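3-oxo-tetronate kinase (Haemophilus influenzae, PDB 1YZY) catalyses the ATP-dependent phosphorylation of 3-oxo-tetronate to 3-oxo-tetronate 4-phosphate, as a member of the four-carbon acid sugar kinase family. Local coordinates at residues A160-I173 / G190-Q203. Sequence-based numbering, arbitrary orientation.
Sequences AKGKTGLVAYADVI and GYRYAVVDAVDNSQ
Lys163 O takes two backbone N-H groups at once: Arg192 N at 2.9 Å, lying in the carbonyl plane, and Tyr193 N in a longer, weak bond. Just beside it Tyr191, CG anti to its carbonyl carbon (chi1 -71°), folds its ring over strand 164-167 and lays one face on Gly165, whose CA sits 3.7 Å from the ring centroid in a CH-pi contact; the absence of a side chain there lets the ring come down onto the backbone. Tyr193 reaches back along the loop, and its OH accepts from Gly162 N at 3.0 Å while also bonding Asp98 of helix 93-104. The Thr164 hydroxyl, held by Asp157, meets the edge of the Tyr193 ring.

Strands 164-167 and 193-196 run parallel, joined by a right-handed crossover through helix 176-188, and belong to a small three-stranded parallel sheet of the sugar-binding domain, with 193-196 in the middle and 109-111 beyond it. Gly165 N to Tyr193 O is nearly straight (174°). Val167 and Val196 lie side by side on one face, their CG2 methyls 4.0 Å apart, and Val172 CG2 packs on Val196 CG1 at 3.7 Å.

Past the strands, Asp197 OD2 receives Tyr169 N at 3.1 Å, in the first turn of helix 169-172. Asn124 N and Gly125 N hold the same carboxylate from beyond strand 120-123, and Val199 CG2 rests against Tyr169 CE1 at 3.6 Å.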
loop_
_atom_site.group_PDB
_atom_site.type_symbol
_atom_site.label_atom_id
_atom_site.label_comp_id
_atom_site.label_asym_id
_atom_site.label_seq_id
_atom_site.Cartn_x
_atom_site.Cartn_y
_atom_site.Cartn_z
ATOM N N ALA A 160 -19.069 0.551 17.595
ATOM C CA ALA A 160 -19.521 1.872 17.181
ATOM C C ALA A 160 -20.480 2.532 18.168
ATOM O O ALA A 160 -21.070 1.867 19.018
ATOM C CB ALA A 160 -20.154 1.795 15.802
ATOM N N LYS A 161 -20.586 3.856 18.082
ATOM C CA LYS A 161 -21.479 4.623 18.943
ATOM C C LYS A 161 -22.900 4.635 18.363
ATOM O O LYS A 161 -23.865 4.921 19.075
ATOM C CB LYS A 161 -20.984 6.068 19.090
ATOM C CG LYS A 161 -20.390 6.418 20.450
ATOM C CD LYS A 161 -18.985 5.873 20.628
ATOM C CE LYS A 161 -18.466 6.121 22.043
ATOM N NZ LYS A 161 -19.133 5.251 23.065
ATOM N N GLY A 162 -23.011 4.378 17.059
ATOM C CA GLY A 162 -24.302 4.362 16.389
ATOM C C GLY A 162 -24.745 2.972 15.958
ATOM O O GLY A 162 -24.156 1.964 16.379
ATOM N N LYS A 163 -25.797 2.921 15.136
ATOM C CA LYS A 163 -26.349 1.655 14.633
ATOM C C LYS A 163 -26.110 1.423 13.139
ATOM O O LYS A 163 -26.252 2.339 12.324
ATOM C CB LYS A 163 -27.842 1.554 14.963
ATOM C CG LYS A 163 -28.115 1.462 16.462
ATOM C CD LYS A 163 -27.455 0.229 17.055
ATOM C CE LYS A 163 -27.630 0.178 18.555
ATOM N NZ LYS A 163 -26.943 -1.018 19.108
ATOM N N THR A 164 -25.793 0.179 12.797
ATOM C CA THR A 164 -25.483 -0.219 11.427
ATOM C C THR A 164 -26.629 -0.902 10.656
ATOM O O THR A 164 -27.215 -1.882 11.130
ATOM C CB THR A 164 -24.248 -1.155 11.424
ATOM O OG1 THR A 164 -23.264 -0.647 12.336
ATOM C CG2 THR A 164 -23.636 -1.242 10.037
ATOM N N GLY A 165 -26.922 -0.382 9.461
ATOM C CA GLY A 165 -27.974 -0.938 8.620
ATOM C C GLY A 165 -27.450 -1.768 7.462
ATOM O O GLY A 165 -26.264 -2.092 7.420
ATOM N N LEU A 166 -28.337 -2.148 6.543
ATOM C CA LEU A 166 -27.950 -2.944 5.368
ATOM C C LEU A 166 -28.811 -2.588 4.145
ATOM O O LEU A 166 -30.018 -2.321 4.197
ATOM C CB LEU A 166 -28.105 -4.441 5.648
ATOM C CG LEU A 166 -27.891 -5.371 4.448
ATOM C CD1 LEU A 166 -26.421 -5.450 4.112
ATOM C CD2 LEU A 166 -28.421 -6.756 4.738
ATOM N N VAL A 167 -28.103 -2.549 3.020
ATOM C CA VAL A 167 -28.571 -2.344 1.653
ATOM C C VAL A 167 -28.423 -3.694 1.004
ATOM O O VAL A 167 -27.330 -3.939 0.492
ATOM C CB VAL A 167 -27.837 -1.258 0.831
ATOM C CG1 VAL A 167 -28.519 -1.087 -0.546
ATOM C CG2 VAL A 167 -27.827 0.082 1.598
ATOM N N ALA A 168 -29.422 -4.575 1.031
ATOM C CA ALA A 168 -29.243 -5.892 0.462
ATOM C C ALA A 168 -29.013 -5.996 -1.040
ATOM O O ALA A 168 -29.321 -5.077 -1.803
ATOM C CB ALA A 168 -30.444 -6.728 0.878
ATOM N N TYR A 169 -28.439 -7.127 -1.433
ATOM C CA TYR A 169 -28.138 -7.458 -2.820
ATOM C C TYR A 169 -29.301 -7.118 -3.748
ATOM O O TYR A 169 -29.135 -6.407 -4.745
ATOM C CB TYR A 169 -27.824 -8.959 -2.904
ATOM C CG TYR A 169 -27.785 -9.536 -4.304
ATOM C CD1 TYR A 169 -26.664 -9.362 -5.125
ATOM C CD2 TYR A 169 -28.870 -10.256 -4.812
ATOM C CE1 TYR A 169 -26.626 -9.892 -6.413
ATOM C CE2 TYR A 169 -28.841 -10.790 -6.099
ATOM C CZ TYR A 169 -27.716 -10.606 -6.893
ATOM O OH TYR A 169 -27.673 -11.149 -8.154
ATOM N N ALA A 170 -30.475 -7.651 -3.409
ATOM C CA ALA A 170 -31.690 -7.446 -4.183
ATOM C C ALA A 170 -31.927 -5.986 -4.549
ATOM O O ALA A 170 -32.515 -5.693 -5.594
ATOM C CB ALA A 170 -32.879 -8.004 -3.428
ATOM N N ASP A 171 -31.510 -5.078 -3.672
ATOM C CA ASP A 171 -31.666 -3.647 -3.916
ATOM C C ASP A 171 -30.499 -3.027 -4.665
ATOM O O ASP A 171 -30.668 -2.032 -5.363
ATOM C CB ASP A 171 -31.852 -2.892 -2.605
ATOM C CG ASP A 171 -33.186 -3.170 -1.961
ATOM O OD1 ASP A 171 -34.197 -2.630 -2.452
ATOM O OD2 ASP A 171 -33.224 -3.915 -0.960
ATOM N N VAL A 172 -29.298 -3.553 -4.456
ATOM C CA VAL A 172 -28.139 -2.995 -5.143
ATOM C C VAL A 172 -28.272 -3.268 -6.644
ATOM O O VAL A 172 -28.011 -2.389 -7.471
ATOM C CB VAL A 172 -26.783 -3.575 -4.606
ATOM C CG1 VAL A 172 -25.617 -2.787 -5.176
ATOM C CG2 VAL A 172 -26.733 -3.522 -3.097
ATOM N N ILE A 173 -28.699 -4.479 -6.995
ATOM C CA ILE A 173 -28.839 -4.827 -8.403
ATOM C C ILE A 173 -29.858 -3.979 -9.163
ATOM O O ILE A 173 -29.963 -4.086 -10.383
ATOM C CB ILE A 173 -29.124 -6.319 -8.607
ATOM C CG1 ILE A 173 -30.451 -6.709 -7.958
ATOM C CG2 ILE A 173 -27.973 -7.133 -8.059
ATOM C CD1 ILE A 173 -30.794 -8.167 -8.131
ATOM N N GLY A 190 -32.749 5.801 11.682
ATOM C CA GLY A 190 -31.753 6.105 12.701
ATOM C C GLY A 190 -30.405 5.413 12.581
ATOM O O GLY A 190 -29.682 5.270 13.571
ATOM N N TYR A 191 -30.084 4.935 11.386
ATOM C CA TYR A 191 -28.812 4.266 11.156
ATOM C C TYR A 191 -27.744 5.299 10.826
ATOM O O TYR A 191 -28.004 6.252 10.087
ATOM C CB TYR A 191 -28.937 3.256 10.019
ATOM C CG TYR A 191 -29.745 2.029 10.364
ATOM C CD1 TYR A 191 -29.250 1.077 11.254
ATOM C CD2 TYR A 191 -30.997 1.809 9.793
ATOM C CE1 TYR A 191 -29.978 -0.061 11.569
ATOM C CE2 TYR A 191 -31.736 0.670 10.098
ATOM C CZ TYR A 191 -31.223 -0.256 10.985
ATOM O OH TYR A 191 -31.958 -1.368 11.317
ATOM N N ARG A 192 -26.554 5.110 11.393
ATOM C CA ARG A 192 -25.428 6.018 11.182
ATOM C C ARG A 192 -24.481 5.475 10.100
ATOM O O ARG A 192 -23.706 6.231 9.495
ATOM C CB ARG A 192 -24.682 6.231 12.509
ATOM C CG ARG A 192 -23.673 7.374 12.519
ATOM C CD ARG A 192 -23.060 7.544 13.909
ATOM N NE ARG A 192 -22.029 8.584 13.992
ATOM C CZ ARG A 192 -22.253 9.890 13.884
ATOM N NH1 ARG A 192 -21.244 10.739 13.990
ATOM N NH2 ARG A 192 -23.471 10.354 13.636
ATOM N N TYR A 193 -24.520 4.159 9.888
ATOM C CA TYR A 193 -23.695 3.494 8.874
ATOM C C TYR A 193 -24.538 2.455 8.144
ATOM O O TYR A 193 -25.516 1.929 8.693
ATOM C CB TYR A 193 -22.488 2.772 9.490
ATOM C CG TYR A 193 -22.109 3.240 10.872
ATOM C CD1 TYR A 193 -22.528 2.532 12.000
ATOM C CD2 TYR A 193 -21.360 4.410 11.056
ATOM C CE1 TYR A 193 -22.220 2.976 13.276
ATOM C CE2 TYR A 193 -21.044 4.864 12.327
ATOM C CZ TYR A 193 -21.478 4.143 13.430
ATOM O OH TYR A 193 -21.181 4.593 14.687
ATOM N N ALA A 194 -24.094 2.098 6.943
ATOM C CA ALA A 194 -24.793 1.125 6.126
ATOM C C ALA A 194 -23.869 0.172 5.404
ATOM O O ALA A 194 -23.051 0.599 4.595
ATOM C CB ALA A 194 -25.664 1.840 5.107
ATOM N N VAL A 195 -23.992 -1.113 5.723
ATOM C CA VAL A 195 -23.231 -2.167 5.060
ATOM C C VAL A 195 -23.944 -2.349 3.707
ATOM O O VAL A 195 -25.159 -2.149 3.605
ATOM C CB VAL A 195 -23.291 -3.503 5.863
ATOM C CG1 VAL A 195 -22.630 -4.646 5.090
ATOM C CG2 VAL A 195 -22.614 -3.332 7.206
ATOM N N VAL A 196 -23.186 -2.642 2.659
ATOM C CA VAL A 196 -23.770 -2.833 1.342
ATOM C C VAL A 196 -23.224 -4.132 0.754
ATOM O O VAL A 196 -22.013 -4.378 0.754
ATOM C CB VAL A 196 -23.471 -1.644 0.395
ATOM C CG1 VAL A 196 -24.206 -1.818 -0.931
ATOM C CG2 VAL A 196 -23.885 -0.327 1.031
ATOM N N ASP A 197 -24.140 -4.991 0.321
ATOM C CA ASP A 197 -23.795 -6.272 -0.266
ATOM C C ASP A 197 -23.028 -6.149 -1.583
ATOM O O ASP A 197 -23.062 -5.109 -2.251
ATOM C CB ASP A 197 -25.070 -7.083 -0.512
ATOM C CG ASP A 197 -25.560 -7.808 0.723
ATOM O OD1 ASP A 197 -24.953 -7.662 1.803
ATOM O OD2 ASP A 197 -26.557 -8.547 0.603
ATOM N N ALA A 198 -22.378 -7.240 -1.973
ATOM C CA ALA A 198 -21.630 -7.297 -3.223
ATOM C C ALA A 198 -21.069 -8.690 -3.402
ATOM O O ALA A 198 -20.084 -9.055 -2.766
ATOM C CB ALA A 198 -20.503 -6.270 -3.235
ATOM N N VAL A 199 -21.754 -9.508 -4.191
ATOM C CA VAL A 199 -21.285 -10.866 -4.467
ATOM C C VAL A 199 -20.639 -10.887 -5.850
ATOM O O VAL A 199 -20.029 -11.880 -6.254
ATOM C CB VAL A 199 -22.436 -11.892 -4.417
ATOM C CG1 VAL A 199 -22.857 -12.129 -2.986
ATOM C CG2 VAL A 199 -23.618 -11.407 -5.254
ATOM N N ASP A 200 -20.747 -9.751 -6.535
ATOM C CA ASP A 200 -20.220 -9.546 -7.870
ATOM C C ASP A 200 -19.682 -8.112 -7.944
ATOM O O ASP A 200 -20.228 -7.207 -7.320
ATOM C CB ASP A 200 -21.349 -9.741 -8.880
ATOM C CG ASP A 200 -20.906 -9.514 -10.289
ATOM O OD1 ASP A 200 -21.165 -8.415 -10.818
ATOM O OD2 ASP A 200 -20.287 -10.433 -10.864
ATOM N N ASN A 201 -18.622 -7.906 -8.722
ATOM C CA ASN A 201 -18.000 -6.586 -8.850
ATOM C C ASN A 201 -18.864 -5.441 -9.340
ATOM O O ASN A 201 -18.576 -4.281 -9.034
ATOM C CB ASN A 201 -16.740 -6.691 -9.719
ATOM C CG ASN A 201 -15.428 -6.888 -8.968
ATOM O OD1 ASN A 201 -15.270 -7.851 -8.227
ATOM N ND2 ASN A 201 -14.488 -5.968 -9.150
ATOM N N SER A 202 -19.888 -5.732 -10.134
ATOM C CA SER A 202 -20.744 -4.653 -10.613
ATOM C C SER A 202 -21.471 -3.961 -9.461
ATOM O O SER A 202 -21.895 -2.807 -9.596
ATOM C CB SER A 202 -21.743 -5.143 -11.667
ATOM O OG SER A 202 -22.702 -6.041 -11.130
ATOM N N GLN A 203 -21.610 -4.656 -8.331
ATOM C CA GLN A 203 -22.264 -4.074 -7.160
ATOM C C GLN A 203 -21.440 -2.916 -6.576
ATOM O O GLN A 203 -21.994 -2.022 -5.936
ATOM C CB GLN A 203 -22.506 -5.128 -6.075
ATOM C CG GLN A 203 -23.822 -5.876 -6.183
ATOM C CD GLN A 203 -23.706 -7.160 -6.974
ATOM O OE1 GLN A 203 -24.051 -7.210 -8.153
ATOM N NE2 GLN A 203 -23.265 -8.223 -6.315
HETATM O O HOH W 1 -27.131 5.394 14.915
#